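Local atomic coordinates of oxalate--CoA ligase (Arabidopsis thaliana, PDB entry 5IE2), a protein that belongs to the AMP-binding enzymes of the ANL superfamily, pairing a large N-terminal region with a smaller C-terminal domain, and carries bound ATP in this crystal. Residues Lys105-Ser110 / Ile126-Ala131; Ala60-Asn65 / Leu86-Thr91. One frame throughout, in Å; residues are numbered along the deposited sequence.

Contact 1: Lys105-Ser110 / Ile126-Ala131; sequences KLLLTS and ISHVTA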
ATOM      1  N   LYS A 105       0.022 -19.698  14.196  1.00 24.74           N
ATOM      2  CA  LYS A 105      -0.018 -20.439  15.465  1.00 26.71           C
ATOM      3  C   LYS A 105      -0.828 -19.700  16.523  1.00 23.87           C
ATOM      4  O   LYS A 105      -1.088 -20.224  17.596  1.00 24.56           O
ATOM      5  CB  LYS A 105       1.409 -20.679  16.006  1.00 35.18           C
ATOM      6  CG  LYS A 105       2.046 -21.970  15.467  1.00 42.61           C
ATOM      7  CD  LYS A 105       3.575 -21.916  15.423  1.00 50.35           C
ATOM      8  CE  LYS A 105       4.143 -23.108  14.611  1.00 65.21           C
ATOM      9  NZ  LYS A 105       3.439 -24.399  14.913  1.00 64.59           N
ATOM     10  N   LEU A 106      -1.195 -18.467  16.239  1.00 20.78           N
ATOM     11  CA  LEU A 106      -1.940 -17.620  17.191  1.00 17.87           C
ATOM     12  C   LEU A 106      -2.728 -16.568  16.382  1.00 16.77           C
ATOM     13  O   LEU A 106      -2.215 -16.043  15.378  1.00 19.82           O
ATOM     14  CB  LEU A 106      -0.963 -16.935  18.189  1.00 20.92           C
ATOM     15  CG  LEU A 106      -1.534 -15.850  19.106  1.00 22.32           C
ATOM     16  CD1 LEU A 106      -2.532 -16.445  20.090  1.00 24.13           C
ATOM     17  CD2 LEU A 106      -0.432 -15.051  19.836  1.00 23.62           C
ATOM     18  N   LEU A 107      -3.933 -16.247  16.821  1.00 17.41           N
ATOM     19  CA  LEU A 107      -4.753 -15.192  16.219  1.00 18.19           C
ATOM     20  C   LEU A 107      -4.927 -14.082  17.239  1.00 18.12           C
ATOM     21  O   LEU A 107      -5.436 -14.329  18.334  1.00 20.63           O
ATOM     22  CB  LEU A 107      -6.140 -15.721  15.815  1.00 19.95           C
ATOM     23  CG  LEU A 107      -7.111 -14.613  15.375  1.00 19.08           C
ATOM     24  CD1 LEU A 107      -6.620 -13.913  14.095  1.00 17.30           C
ATOM     25  CD2 LEU A 107      -8.517 -15.240  15.171  1.00 18.32           C
ATOM     26  N   LEU A 108      -4.501 -12.856  16.909  1.00 14.85           N
ATOM     27  CA  LEU A 108      -4.777 -11.699  17.776  1.00 14.53           C
ATOM     28  C   LEU A 108      -5.902 -10.844  17.203  1.00 18.03           C
ATOM     29  O   LEU A 108      -5.956 -10.609  15.978  1.00 16.95           O
ATOM     30  CB  LEU A 108      -3.523 -10.806  17.910  1.00 16.34           C
ATOM     31  CG  LEU A 108      -2.291 -11.492  18.510  1.00 16.61           C
ATOM     32  CD1 LEU A 108      -1.088 -10.566  18.289  1.00 18.33           C
ATOM     33  CD2 LEU A 108      -2.604 -11.618  20.005  1.00 18.23           C
ATOM     34  N   THR A 109      -6.788 -10.365  18.088  1.00 18.13           N
ATOM     35  CA  THR A 109      -7.837  -9.426  17.714  1.00 17.86           C
ATOM     36  C   THR A 109      -8.018  -8.416  18.834  1.00 18.22           C
ATOM     37  O   THR A 109      -7.427  -8.571  19.908  1.00 17.49           O
ATOM     38  CB  THR A 109      -9.247 -10.118  17.486  1.00 19.67           C
ATOM     39  OG1 THR A 109      -9.756 -10.528  18.757  1.00 21.42           O
ATOM     40  CG2 THR A 109      -9.186 -11.364  16.576  1.00 17.82           C
ATOM     41  N   SER A 110      -8.881  -7.426  18.606  1.00 17.05           N
ATOM     42  CA  SER A 110      -9.310  -6.550  19.670  1.00 19.65           C
ATOM     43  C   SER A 110     -10.187  -7.316  20.643  1.00 19.46           C
ATOM     44  O   SER A 110     -10.594  -8.450  20.402  1.00 20.47           O
ATOM     45  CB  SER A 110     -10.106  -5.338  19.138  1.00 23.91           C
ATOM     46  OG  SER A 110     -11.381  -5.808  18.696  1.00 26.31           O
ATOM     47  N   ILE A 126      -6.446 -23.075  16.493  1.00 25.54           N
ATOM     48  CA  ILE A 126      -5.440 -22.021  16.687  1.00 24.33           C
ATOM     49  C   ILE A 126      -5.879 -21.133  17.846  1.00 23.53           C
ATOM     50  O   ILE A 126      -7.005 -20.637  17.848  1.00 23.65           O
ATOM     51  CB  ILE A 126      -5.290 -21.171  15.392  1.00 24.38           C
ATOM     52  CG1 ILE A 126      -4.706 -22.047  14.279  1.00 24.51           C
ATOM     53  CG2 ILE A 126      -4.434 -19.932  15.604  1.00 22.87           C
ATOM     54  CD1 ILE A 126      -4.790 -21.398  12.920  1.00 25.75           C
ATOM     55  N   SER A 127      -5.009 -20.919  18.834  1.00 23.77           N
ATOM     56  CA  SER A 127      -5.343 -20.062  19.969  0.54 25.19           C
ATOM     57  C   SER A 127      -5.755 -18.641  19.560  1.00 25.43           C
ATOM     58  O   SER A 127      -5.234 -18.070  18.612  1.00 23.54           O
ATOM     59  CB  SER A 127      -4.159 -19.966  20.925  0.54 26.46           C
ATOM     60  OG  SER A 127      -3.685 -21.257  21.247  0.54 27.20           O
ATOM     61  N   HIS A 128      -6.691 -18.081  20.304  1.00 22.76           N
ATOM     62  CA  HIS A 128      -7.174 -16.738  20.059  1.00 23.04           C
ATOM     63  C   HIS A 128      -6.922 -15.920  21.307  1.00 22.67           C
ATOM     64  O   HIS A 128      -7.279 -16.341  22.403  1.00 23.75           O
ATOM     65  CB  HIS A 128      -8.669 -16.761  19.708  1.00 22.18           C
ATOM     66  CG  HIS A 128      -9.299 -15.412  19.730  1.00 23.75           C
ATOM     67  ND1 HIS A 128     -10.341 -15.080  20.572  1.00 25.01           N
ATOM     68  CD2 HIS A 128      -8.968 -14.273  19.064  1.00 23.00           C
ATOM     69  CE1 HIS A 128     -10.648 -13.803  20.400  1.00 24.89           C
ATOM     70  NE2 HIS A 128      -9.836 -13.293  19.480  1.00 22.94           N
ATOM     71  N   VAL A 129      -6.273 -14.765  21.141  1.00 20.74           N
ATOM     72  CA  VAL A 129      -6.001 -13.853  22.243  1.00 20.48           C
ATOM     73  C   VAL A 129      -6.417 -12.450  21.867  1.00 20.33           C
ATOM     74  O   VAL A 129      -6.244 -12.030  20.718  1.00 19.10           O
ATOM     75  CB  VAL A 129      -4.473 -13.872  22.595  1.00 20.51           C
ATOM     76  CG1 VAL A 129      -4.093 -12.739  23.583  1.00 18.24           C
ATOM     77  CG2 VAL A 129      -4.128 -15.263  23.140  1.00 21.45           C
ATOM     78  N   THR A 130      -6.980 -11.716  22.809  1.00 19.33           N
ATOM     79  CA  THR A 130      -7.409 -10.368  22.527  1.00 17.40           C
ATOM     80  C   THR A 130      -6.417  -9.385  23.138  1.00 18.29           C
ATOM     81  O   THR A 130      -5.705  -9.707  24.096  1.00 18.55           O
ATOM     82  CB  THR A 130      -8.801 -10.058  23.073  1.00 21.11           C
ATOM     83  OG1 THR A 130      -8.791 -10.102  24.512  1.00 22.30           O
ATOM     84  CG2 THR A 130      -9.835 -11.032  22.521  1.00 20.31           C
ATOM     85  N   ALA A 131      -6.381  -8.200  22.561  1.00 17.51           N
ATOM     86  CA  ALA A 131      -5.472  -7.131  22.982  1.00 17.82           C
ATOM     87  C   ALA A 131      -6.230  -5.832  23.197  1.00 19.40           C
ATOM     88  O   ALA A 131      -6.998  -5.393  22.315  1.00 18.63           O
ATOM     89  CB  ALA A 131      -4.336  -6.951  21.895  1.00 16.46           C
TER
HETATM   90  O   HOH W   1      -2.398 -22.346  18.536  1.00 33.09           O
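His128 leans across from its own strand to grip the neighbouring one. From CB its CG runs anti to the backbone N (chi1 168°), which carries the imidazole across toward Thr109. CD2 lies 4.0 Å from Leu107 CD2, a van der Waals contact, and 3.6 Å from Leu107 O. At the tip, NE2 donates to Thr109 OG1 over 2.9 Å, the oxygen only 4° out of the ring plane, and Thr109 CG2 lies 3.5 Å from NE2, next to the bond. A histidine suits this place because it is long enough to span the strands and its NE2 carries the proton here. Thr109 is well matched: its OG1, in the crowded position between backbone N and carbonyl carbon, passes its own proton to Ser110 O at 2.8 Å, so the hydroxyl both accepts and donates. On the opposite face Val129 packs by shape, its CG2 3.6 Å from Leu106 CD1. Between the faces runs a parallel ladder, in which Leu107 N donates to Ser127 O and Leu107 O accepts from Val129 N. Helix 115-123 links the two strands in a beta-alpha-beta unit and packs on the face of Leu107 and His128; helix 67-78 touches Leu108 and Ala131, and strand 58-61 borders strand 104-110 along its other edge.

Contact 2: Ala60-Asn65 / Leu86-Thr91; sequences ALTFPN and LNAAYT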
ATOM      1  N   ALA A  60      -1.140 -14.377  13.398  1.00 16.64           N
ATOM      2  CA  ALA A  60      -2.103 -13.646  12.547  1.00 15.85           C
ATOM      3  C   ALA A  60      -2.720 -12.516  13.350  1.00 17.07           C
ATOM      4  O   ALA A  60      -2.901 -12.637  14.569  1.00 18.17           O
ATOM      5  CB  ALA A  60      -3.229 -14.609  12.008  1.00 16.50           C
ATOM      6  N   LEU A  61      -2.946 -11.378  12.686  1.00 17.16           N
ATOM      7  CA  LEU A  61      -3.579 -10.220  13.355  1.00 18.31           C
ATOM      8  C   LEU A  61      -4.801  -9.797  12.543  1.00 17.88           C
ATOM      9  O   LEU A  61      -4.694  -9.645  11.314  1.00 19.17           O
ATOM     10  CB  LEU A  61      -2.619  -9.030  13.455  1.00 17.37           C
ATOM     11  CG  LEU A  61      -1.377  -9.335  14.294  1.00 22.49           C
ATOM     12  CD1 LEU A  61      -0.257  -9.689  13.362  1.00 22.07           C
ATOM     13  CD2 LEU A  61      -1.013  -8.141  15.155  1.00 23.92           C
ATOM     14  N   THR A  62      -5.957  -9.597  13.173  1.00 17.57           N
ATOM     15  CA  THR A  62      -7.006  -8.949  12.378  1.00 19.98           C
ATOM     16  C   THR A  62      -7.686  -7.877  13.239  1.00 20.00           C
ATOM     17  O   THR A  62      -8.280  -8.149  14.308  1.00 20.72           O
ATOM     18  CB  THR A  62      -8.004  -9.968  11.777  1.00 25.13           C
ATOM     19  OG1 THR A  62      -8.888  -9.269  10.875  1.00 29.31           O
ATOM     20  CG2 THR A  62      -8.798 -10.701  12.855  1.00 21.16           C
ATOM     21  N   PHE A  63      -7.488  -6.637  12.792  1.00 16.91           N
ATOM     22  CA  PHE A  63      -7.900  -5.424  13.517  1.00 17.54           C
ATOM     23  C   PHE A  63      -8.350  -4.389  12.493  1.00 20.13           C
ATOM     24  O   PHE A  63      -7.850  -4.397  11.366  1.00 22.22           O
ATOM     25  CB  PHE A  63      -6.716  -4.809  14.278  1.00 15.70           C
ATOM     26  CG  PHE A  63      -6.220  -5.608  15.496  1.00 17.21           C
ATOM     27  CD1 PHE A  63      -6.522  -5.179  16.791  1.00 16.22           C
ATOM     28  CD2 PHE A  63      -5.306  -6.667  15.340  1.00 16.45           C
ATOM     29  CE1 PHE A  63      -6.019  -5.871  17.910  1.00 19.34           C
ATOM     30  CE2 PHE A  63      -4.798  -7.383  16.448  1.00 18.35           C
ATOM     31  CZ  PHE A  63      -5.124  -6.966  17.749  1.00 19.90           C
ATOM     32  N   PRO A  64      -9.180  -3.425  12.904  1.00 20.65           N
ATOM     33  CA  PRO A  64      -9.215  -2.145  12.163  1.00 19.28           C
ATOM     34  C   PRO A  64      -7.896  -1.384  12.348  1.00 19.19           C
ATOM     35  O   PRO A  64      -6.947  -1.892  12.996  1.00 19.13           O
ATOM     36  CB  PRO A  64     -10.383  -1.355  12.827  1.00 24.53           C
ATOM     37  CG  PRO A  64     -11.016  -2.331  13.873  1.00 22.19           C
ATOM     38  CD  PRO A  64      -9.938  -3.383  14.176  1.00 21.69           C
ATOM     39  N   ASN A  65      -7.812  -0.148  11.852  1.00 19.38           N
ATOM     40  CA  ASN A  65      -6.576   0.631  12.029  1.00 16.20           C
ATOM     41  C   ASN A  65      -6.567   1.233  13.419  1.00 16.73           C
ATOM     42  O   ASN A  65      -7.009   2.381  13.611  1.00 17.07           O
ATOM     43  CB  ASN A  65      -6.433   1.747  10.977  1.00 15.20           C
ATOM     44  CG  ASN A  65      -6.023   1.204   9.600  1.00 15.37           C
ATOM     45  OD1 ASN A  65      -5.715   0.002   9.443  1.00 15.69           O
ATOM     46  ND2 ASN A  65      -6.025   2.087   8.583  1.00 14.77           N
ATOM     47  N   LEU A  86      -4.395  -9.619   8.486  1.00 17.26           N
ATOM     48  CA  LEU A  86      -5.443 -10.125   7.608  1.00 19.36           C
ATOM     49  C   LEU A  86      -6.611  -9.130   7.587  1.00 20.01           C
ATOM     50  O   LEU A  86      -6.915  -8.503   8.614  1.00 21.30           O
ATOM     51  CB  LEU A  86      -5.935 -11.501   8.081  1.00 20.49           C
ATOM     52  CG  LEU A  86      -4.876 -12.623   8.024  1.00 20.12           C
ATOM     53  CD1 LEU A  86      -5.471 -13.903   8.599  1.00 18.88           C
ATOM     54  CD2 LEU A  86      -4.394 -12.860   6.585  1.00 19.91           C
ATOM     55  N   ASN A  87      -7.213  -8.966   6.420  1.00 20.17           N
ATOM     56  CA  ASN A  87      -8.398  -8.130   6.205  1.00 18.85           C
ATOM     57  C   ASN A  87      -9.515  -8.530   7.155  1.00 18.83           C
ATOM     58  O   ASN A  87      -9.966  -9.653   7.079  1.00 21.36           O
ATOM     59  CB  ASN A  87      -8.858  -8.314   4.737  1.00 21.52           C
ATOM     60  CG  ASN A  87     -10.001  -7.361   4.332  1.00 23.23           C
ATOM     61  OD1 ASN A  87     -10.667  -6.775   5.174  1.00 22.52           O
ATOM     62  ND2 ASN A  87     -10.214  -7.217   3.024  1.00 23.22           N
ATOM     63  N   ALA A  88     -10.001  -7.626   8.000  1.00 20.09           N
ATOM     64  CA  ALA A  88     -11.023  -7.982   8.972  1.00 21.10           C
ATOM     65  C   ALA A  88     -12.331  -8.397   8.301  1.00 22.98           C
ATOM     66  O   ALA A  88     -13.181  -9.017   8.955  1.00 23.63           O
ATOM     67  CB  ALA A  88     -11.289  -6.802   9.947  1.00 24.79           C
ATOM     68  N   ALA A  89     -12.477  -8.065   7.011  1.00 21.44           N
ATOM     69  CA  ALA A  89     -13.756  -8.297   6.310  1.00 22.05           C
ATOM     70  C   ALA A  89     -13.849  -9.674   5.659  1.00 23.07           C
ATOM     71  O   ALA A  89     -14.846 -10.002   5.001  1.00 23.50           O
ATOM     72  CB  ALA A  89     -13.975  -7.212   5.259  1.00 23.60           C
ATOM     73  N   TYR A  90     -12.823 -10.503   5.815  1.00 21.28           N
ATOM     74  CA  TYR A  90     -12.852 -11.851   5.262  1.00 24.63           C
ATOM     75  C   TYR A  90     -14.014 -12.693   5.830  1.00 23.89           C
ATOM     76  O   TYR A  90     -14.401 -12.527   6.999  1.00 22.88           O
ATOM     77  CB  TYR A  90     -11.527 -12.584   5.557  1.00 23.78           C
ATOM     78  CG  TYR A  90     -10.347 -12.214   4.663  1.00 24.51           C
ATOM     79  CD1 TYR A  90     -10.517 -11.832   3.341  1.00 26.78           C
ATOM     80  CD2 TYR A  90      -9.036 -12.257   5.162  1.00 24.31           C
ATOM     81  CE1 TYR A  90      -9.419 -11.523   2.518  1.00 27.98           C
ATOM     82  CE2 TYR A  90      -7.967 -11.928   4.369  1.00 24.48           C
ATOM     83  CZ  TYR A  90      -8.150 -11.579   3.038  1.00 28.49           C
ATOM     84  OH  TYR A  90      -7.053 -11.252   2.245  1.00 27.29           O
ATOM     85  N   THR A  91     -14.512 -13.612   5.006  1.00 22.43           N
ATOM     86  CA  THR A  91     -15.469 -14.609   5.482  1.00 23.34           C
ATOM     87  C   THR A  91     -14.753 -15.653   6.321  1.00 23.38           C
ATOM     88  O   THR A  91     -13.520 -15.747   6.279  1.00 23.39           O
ATOM     89  CB  THR A  91     -16.150 -15.307   4.340  1.00 25.81           C
ATOM     90  OG1 THR A  91     -15.174 -16.107   3.642  1.00 24.24           O
ATOM     91  CG2 THR A  91     -16.814 -14.294   3.406  1.00 28.17           C
TER
HETATM   92  O   HOH W   2      -5.710  -6.575  10.403  1.00 26.38           O
HETATM   93  O   HOH W   3      -8.830  -5.108   8.971  1.00 36.40           O
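Thr62 points its side chain at the segment 86-91, and OG1, anti to the backbone N (chi1 -173°), lies close to both Leu86 O and Ala88 CA. The hydroxyl donates to Leu86 O over 3.1 Å, approaching from above the carbonyl plane (51° out of it) and so not along a lone pair. The same oxygen lies 3.1 Å from Ala88 CA, with the Ala88 methyl turned toward 60-65 and 3.6 Å from Thr62 OG1; a side chain that ends at CB probably suits so close an approach. Leu86 is turned differently: its CG lies anti to the carbonyl carbon, and CD1 comes alongside Ala60 CB at 4.1 Å, while the side chain also touches Phe95 and Tyr98 of helix 92-101. The backbone bond from Leu86 N to Leu61 O, 2.8 Å long and nearly along the C=O axis, continues the parallel pairing of strands 58-61 and 82-85, which helix 67-78 connects as a beta-alpha-beta unit. Beyond Thr62 two waters bridge the gap, one between Phe63 N and Leu86 O, the other accepting from Ala88 N and donating to Phe63 O at 2.7 Å. Asn87 turns away from 60-65 and bends its amide back, OD1 accepting from Ala89 N in an Asx turn that overlaps the type I turn from Asn87 to Tyr90. Its CB sits over the centre of the Tyr90 ring, which also stacks with that of Tyr98, and Thr91 follows as N-cap of helix 92-101.

How the contacts relate
Contacts 1 and 2 both reach one sheet, their centres about 12 Å apart, and strand 104-110 is the seam between them, pairing with 127-132 on one edge and with 58-61 on the other. Ala60 joins its strand to that seam through both its backbone polar atoms: its N lies 2.8 Å from Leu106 O and its O 2.8 Å from Leu108 N, both probable hydrogen bonds. Further along, Phe63 sets its ring against the end of contact 1, CE1 3.4 Å from Thr109 C. Contact 2 is the more central, about 15 Å from the chain's centre against about 24 Å for contact 1 (centre to centre), and its Asn87 side chain is about 12 Å from the bound ATP.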